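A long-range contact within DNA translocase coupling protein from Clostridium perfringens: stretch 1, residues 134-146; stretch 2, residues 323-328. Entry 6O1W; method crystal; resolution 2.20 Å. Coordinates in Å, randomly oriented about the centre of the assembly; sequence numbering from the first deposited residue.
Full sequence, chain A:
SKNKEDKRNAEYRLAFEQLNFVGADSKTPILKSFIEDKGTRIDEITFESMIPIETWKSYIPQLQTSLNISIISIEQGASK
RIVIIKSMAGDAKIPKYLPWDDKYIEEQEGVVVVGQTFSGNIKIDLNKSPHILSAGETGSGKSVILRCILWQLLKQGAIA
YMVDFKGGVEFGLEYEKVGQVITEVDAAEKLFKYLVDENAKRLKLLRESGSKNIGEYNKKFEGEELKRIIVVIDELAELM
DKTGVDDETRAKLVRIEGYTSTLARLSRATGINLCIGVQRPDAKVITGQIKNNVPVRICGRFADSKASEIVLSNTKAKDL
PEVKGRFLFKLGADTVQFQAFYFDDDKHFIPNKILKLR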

ATOM      1  N   SER A 134       2.876  -0.107   4.305  1.00 24.32           N
ATOM      2  CA  SER A 134       2.279  -1.117   3.430  1.00 25.00           C
ATOM      3  C   SER A 134       1.682  -2.198   4.302  1.00 32.14           C
ATOM      4  O   SER A 134       2.407  -2.825   5.080  1.00 32.01           O
ATOM      5  N   ALA A 135       0.336  -2.355   4.232  1.00 28.24           N
ATOM      6  CA  ALA A 135      -0.401  -3.296   5.047  1.00 28.67           C
ATOM      7  C   ALA A 135      -1.115  -4.350   4.237  1.00 31.97           C
ATOM      8  O   ALA A 135      -1.710  -4.043   3.221  1.00 30.26           O
ATOM      9  N   GLY A 136      -1.061  -5.585   4.709  1.00 30.96           N
ATOM     10  CA  GLY A 136      -1.690  -6.705   4.022  1.00 31.91           C
ATOM     11  C   GLY A 136      -1.454  -8.030   4.712  1.00 38.45           C
ATOM     12  O   GLY A 136      -0.499  -8.165   5.484  1.00 37.76           O
ATOM     13  N   GLU A 137      -2.358  -9.001   4.457  1.00 37.22           N
ATOM     14  CA  GLU A 137      -2.308 -10.360   4.993  1.00 38.96           C
ATOM     15  C   GLU A 137      -1.106 -11.091   4.416  1.00 43.02           C
ATOM     16  O   GLU A 137      -0.611 -10.696   3.365  1.00 41.02           O
ATOM     17  N   THR A 138      -0.618 -12.138   5.086  1.00 44.11           N
ATOM     18  CA  THR A 138       0.568 -12.841   4.568  1.00 46.42           C
ATOM     19  C   THR A 138       0.251 -13.462   3.176  1.00 52.10           C
ATOM     20  O   THR A 138      -0.838 -14.004   2.977  1.00 53.18           O
ATOM     21  N   GLY A 139       1.145 -13.219   2.214  1.00 48.85           N
ATOM     22  CA  GLY A 139       0.991 -13.656   0.825  1.00 48.71           C
ATOM     23  C   GLY A 139       0.325 -12.643  -0.101  1.00 51.46           C
ATOM     24  O   GLY A 139       0.252 -12.876  -1.314  1.00 51.61           O
ATOM     25  N   SER A 140      -0.153 -11.495   0.456  1.00 44.58           N
ATOM     26  CA  SER A 140      -0.842 -10.428  -0.301  1.00 42.66           C
ATOM     27  C   SER A 140       0.042  -9.709  -1.303  1.00 43.81           C
ATOM     28  O   SER A 140      -0.468  -9.189  -2.294  1.00 42.75           O
ATOM     29  N   GLY A 141       1.332  -9.601  -0.993  1.00 39.95           N
ATOM     30  CA  GLY A 141       2.284  -8.836  -1.798  1.00 38.59           C
ATOM     31  C   GLY A 141       2.703  -7.553  -1.096  1.00 40.80           C
ATOM     32  O   GLY A 141       3.472  -6.761  -1.649  1.00 40.65           O
ATOM     33  N   LYS A 142       2.218  -7.344   0.152  1.00 35.98           N
ATOM     34  CA  LYS A 142       2.520  -6.154   0.979  1.00 34.42           C
ATOM     35  C   LYS A 142       4.050  -5.949   1.105  1.00 37.95           C
ATOM     36  O   LYS A 142       4.530  -4.819   1.026  1.00 35.61           O
ATOM     37  N   SER A 143       4.786  -7.054   1.351  1.00 35.25           N
ATOM     38  CA  SER A 143       6.232  -7.057   1.558  1.00 35.42           C
ATOM     39  C   SER A 143       7.022  -6.921   0.261  1.00 37.61           C
ATOM     40  O   SER A 143       8.069  -6.264   0.260  1.00 36.72           O
ATOM     41  N   VAL A 144       6.504  -7.518  -0.832  1.00 33.35           N
ATOM     42  CA  VAL A 144       7.043  -7.464  -2.198  1.00 33.93           C
ATOM     43  C   VAL A 144       7.158  -5.989  -2.675  1.00 34.63           C
ATOM     44  O   VAL A 144       8.195  -5.606  -3.217  1.00 34.81           O
ATOM     45  N   ILE A 145       6.135  -5.164  -2.392  1.00 30.47           N
ATOM     46  CA  ILE A 145       6.084  -3.720  -2.716  1.00 31.01           C
ATOM     47  C   ILE A 145       7.259  -2.999  -2.083  1.00 31.49           C
ATOM     48  O   ILE A 145       7.900  -2.207  -2.751  1.00 31.33           O
ATOM     49  N   LEU A 146       7.510  -3.242  -0.782  1.00 26.63           N
ATOM     50  CA  LEU A 146       8.602  -2.615  -0.043  1.00 28.08           C
ATOM     51  C   LEU A 146       9.967  -2.936  -0.648  1.00 30.75           C
ATOM     52  O   LEU A 146      10.794  -2.050  -0.723  1.00 29.32           O
ATOM     53  N   VAL A 323      -7.847 -10.423  -5.905  1.00 44.12           N
ATOM     54  CA  VAL A 323      -6.801 -10.492  -6.925  1.00 42.42           C
ATOM     55  C   VAL A 323      -5.463 -10.308  -6.198  1.00 42.24           C
ATOM     56  O   VAL A 323      -5.305  -9.341  -5.439  1.00 39.13           O
ATOM     57  N   LYS A 324      -4.502 -11.209  -6.441  1.00 36.52           N
ATOM     58  CA  LYS A 324      -3.179 -11.086  -5.839  1.00 35.44           C
ATOM     59  C   LYS A 324      -2.470  -9.844  -6.397  1.00 37.73           C
ATOM     60  O   LYS A 324      -2.444  -9.623  -7.624  1.00 36.98           O
ATOM     61  N   GLY A 325      -1.917  -9.050  -5.478  1.00 33.01           N
ATOM     62  CA  GLY A 325      -1.205  -7.823  -5.806  1.00 32.65           C
ATOM     63  C   GLY A 325      -2.102  -6.621  -6.030  1.00 34.92           C
ATOM     64  O   GLY A 325      -1.619  -5.560  -6.430  1.00 34.44           O
ATOM     65  N   ARG A 326      -3.402  -6.756  -5.762  1.00 30.45           N
ATOM     66  CA  ARG A 326      -4.353  -5.651  -5.908  1.00 29.61           C
ATOM     67  C   ARG A 326      -4.437  -4.889  -4.578  1.00 33.73           C
ATOM     68  O   ARG A 326      -4.657  -5.482  -3.523  1.00 33.87           O
ATOM     69  N   PHE A 327      -4.203  -3.584  -4.618  1.00 29.47           N
ATOM     70  CA  PHE A 327      -4.169  -2.802  -3.383  1.00 28.65           C
ATOM     71  C   PHE A 327      -4.914  -1.519  -3.507  1.00 30.26           C
ATOM     72  O   PHE A 327      -5.225  -1.096  -4.620  1.00 28.14           O
ATOM     73  N   LEU A 328      -5.111  -0.855  -2.352  1.00 27.92           N
ATOM     74  CA  LEU A 328      -5.550   0.531  -2.226  1.00 27.34           C
ATOM     75  C   LEU A 328      -4.334   1.423  -1.907  1.00 28.13           C
ATOM     76  O   LEU A 328      -3.488   1.089  -1.075  1.00 26.01           O
TER

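Stretch 2 meets stretch 1 chiefly through one aromatic ring, and no hydrogen bond crosses the contact. Val-323 stays out of reach, though its O accepts the backbone N of Arg-326 and closes a type II turn. Lys-324 leaves its backbone sideways, with chi1 to chi3 all t and chi4 m; this extended chain brings CE to 3.4 Å from Gly-139 O, where the methylene arm lies against the exposed Gly-139. Gly-325, with positive phi, suits its place in the turn, and its N lies 3.5 Å from Ser-140 O. Arg-326 (chi1 t) points away, its guanidinium bonded elsewhere in the structure.

Phe-327 points toward stretch 1, chi1 m and chi2 83°, and is buried. Over one face of its ring sits Ile-145 CD1, 3.6 Å from the Phe-327 CE1 atom, a CH-pi contact reached by an m, t side chain. At the ring edge Lys-142 N approaches Phe-327 CZ to 3.5 Å. Gly-141 bears no CB; one there would point toward the ring. Ser-140 (p) points away: its OG donates to Glu-137 O at 2.7 Å and accepts Lys-142 N at 3.3 Å, bracing the loop against which the ring packs. Leu-328 lies out of reach of stretch 1.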

ATOM      1  CB  SER A 134       3.312  -1.662   2.436  1.00 28.62           C
ATOM      2  OG  SER A 134       2.801  -2.719   1.638  1.00 30.23           O
ATOM      3  CB  ALA A 135      -1.387  -2.569   5.939  1.00 29.33           C
ATOM      4  CB  GLU A 137      -3.611 -11.121   4.657  1.00 40.93           C
ATOM      5  CG  GLU A 137      -4.820 -10.654   5.460  1.00 56.18           C
ATOM      6  CD  GLU A 137      -6.178 -11.113   4.946  1.00 89.35           C
ATOM      7  OE1 GLU A 137      -6.257 -12.209   4.343  1.00 92.68           O
ATOM      8  OE2 GLU A 137      -7.170 -10.374   5.158  1.00 75.97           O
ATOM      9  CB  THR A 138       1.176 -13.788   5.616  1.00 60.58           C
ATOM     10  OG1 THR A 138       2.483 -14.185   5.191  1.00 60.74           O
ATOM     11  CG2 THR A 138       0.286 -14.986   5.956  1.00 62.09           C
ATOM     12  CB  SER A 140      -1.418  -9.380   0.652  1.00 43.97           C
ATOM     13  OG  SER A 140      -0.396  -8.819   1.469  1.00 44.22           O
ATOM     14  CB  LYS A 142       1.869  -6.292   2.389  1.00 34.82           C
ATOM     15  CG  LYS A 142       2.874  -6.121   3.538  1.00 43.27           C
ATOM     16  CD  LYS A 142       2.402  -6.603   4.852  1.00 52.59           C
ATOM     17  CE  LYS A 142       3.589  -6.944   5.697  1.00 49.85           C
ATOM     18  NZ  LYS A 142       4.179  -8.264   5.298  1.00 51.18           N
ATOM     19  CB  SER A 143       6.652  -8.297   2.340  1.00 39.30           C
ATOM     20  OG  SER A 143       6.567  -7.997   3.723  1.00 52.94           O
ATOM     21  CB  VAL A 144       6.203  -8.366  -3.152  1.00 39.10           C
ATOM     22  CG1 VAL A 144       6.356  -7.962  -4.611  1.00 38.88           C
ATOM     23  CG2 VAL A 144       6.558  -9.839  -2.971  1.00 39.08           C
ATOM     24  CB  ILE A 145       4.742  -3.070  -2.242  1.00 36.02           C
ATOM     25  CG1 ILE A 145       3.548  -3.608  -3.041  1.00 37.02           C
ATOM     26  CG2 ILE A 145       4.802  -1.522  -2.334  1.00 40.39           C
ATOM     27  CD1 ILE A 145       2.195  -3.266  -2.411  1.00 43.89           C
ATOM     28  CB  LEU A 146       8.554  -3.062   1.435  1.00 29.17           C
ATOM     29  CG  LEU A 146       7.277  -2.674   2.206  1.00 34.17           C
ATOM     30  CD1 LEU A 146       7.388  -3.087   3.646  1.00 34.07           C
ATOM     31  CD2 LEU A 146       6.994  -1.171   2.104  1.00 37.88           C
ATOM     32  CB  VAL A 323      -7.007  -9.367  -7.986  1.00 45.80           C
ATOM     33  CG1 VAL A 323      -5.876  -9.335  -9.015  1.00 44.65           C
ATOM     34  CG2 VAL A 323      -8.365  -9.478  -8.667  1.00 45.47           C
ATOM     35  CB  LYS A 324      -2.323 -12.353  -6.061  1.00 38.37           C
ATOM     36  CG  LYS A 324      -1.181 -12.475  -5.048  1.00 62.54           C
ATOM     37  CD  LYS A 324      -0.302 -13.700  -5.315  1.00 80.16           C
ATOM     38  CE  LYS A 324       0.998 -13.682  -4.535  1.00 96.86           C
ATOM     39  NZ  LYS A 324       1.915 -12.592  -4.979  1.00106.59           N
ATOM     40  CB  ARG A 326      -5.718  -6.170  -6.358  1.00 28.50           C
ATOM     41  CG  ARG A 326      -6.713  -5.070  -6.717  1.00 30.64           C
ATOM     42  CD  ARG A 326      -6.241  -4.221  -7.882  1.00 26.75           C
ATOM     43  NE  ARG A 326      -6.072  -4.967  -9.136  1.00 30.82           N
ATOM     44  CZ  ARG A 326      -7.067  -5.421  -9.898  1.00 46.32           C
ATOM     45  NH1 ARG A 326      -8.329  -5.259  -9.522  1.00 29.96           N
ATOM     46  NH2 ARG A 326      -6.806  -6.033 -11.046  1.00 37.22           N
ATOM     47  CB  PHE A 327      -2.679  -2.444  -3.076  1.00 30.00           C
ATOM     48  CG  PHE A 327      -1.854  -3.549  -2.482  1.00 31.09           C
ATOM     49  CD1 PHE A 327      -1.265  -4.508  -3.289  1.00 35.52           C
ATOM     50  CD2 PHE A 327      -1.699  -3.656  -1.105  1.00 33.39           C
ATOM     51  CE1 PHE A 327      -0.559  -5.573  -2.725  1.00 37.47           C
ATOM     52  CE2 PHE A 327      -0.969  -4.704  -0.542  1.00 36.18           C
ATOM     53  CZ  PHE A 327      -0.421  -5.666  -1.351  1.00 35.49           C
ATOM     54  CB  LEU A 328      -6.614   0.724  -1.145  1.00 27.62           C
ATOM     55  CG  LEU A 328      -7.953   0.004  -1.406  1.00 31.76           C
ATOM     56  CD1 LEU A 328      -8.832   0.128  -0.230  1.00 30.44           C
ATOM     57  CD2 LEU A 328      -8.650   0.563  -2.630  1.00 34.36           C
TER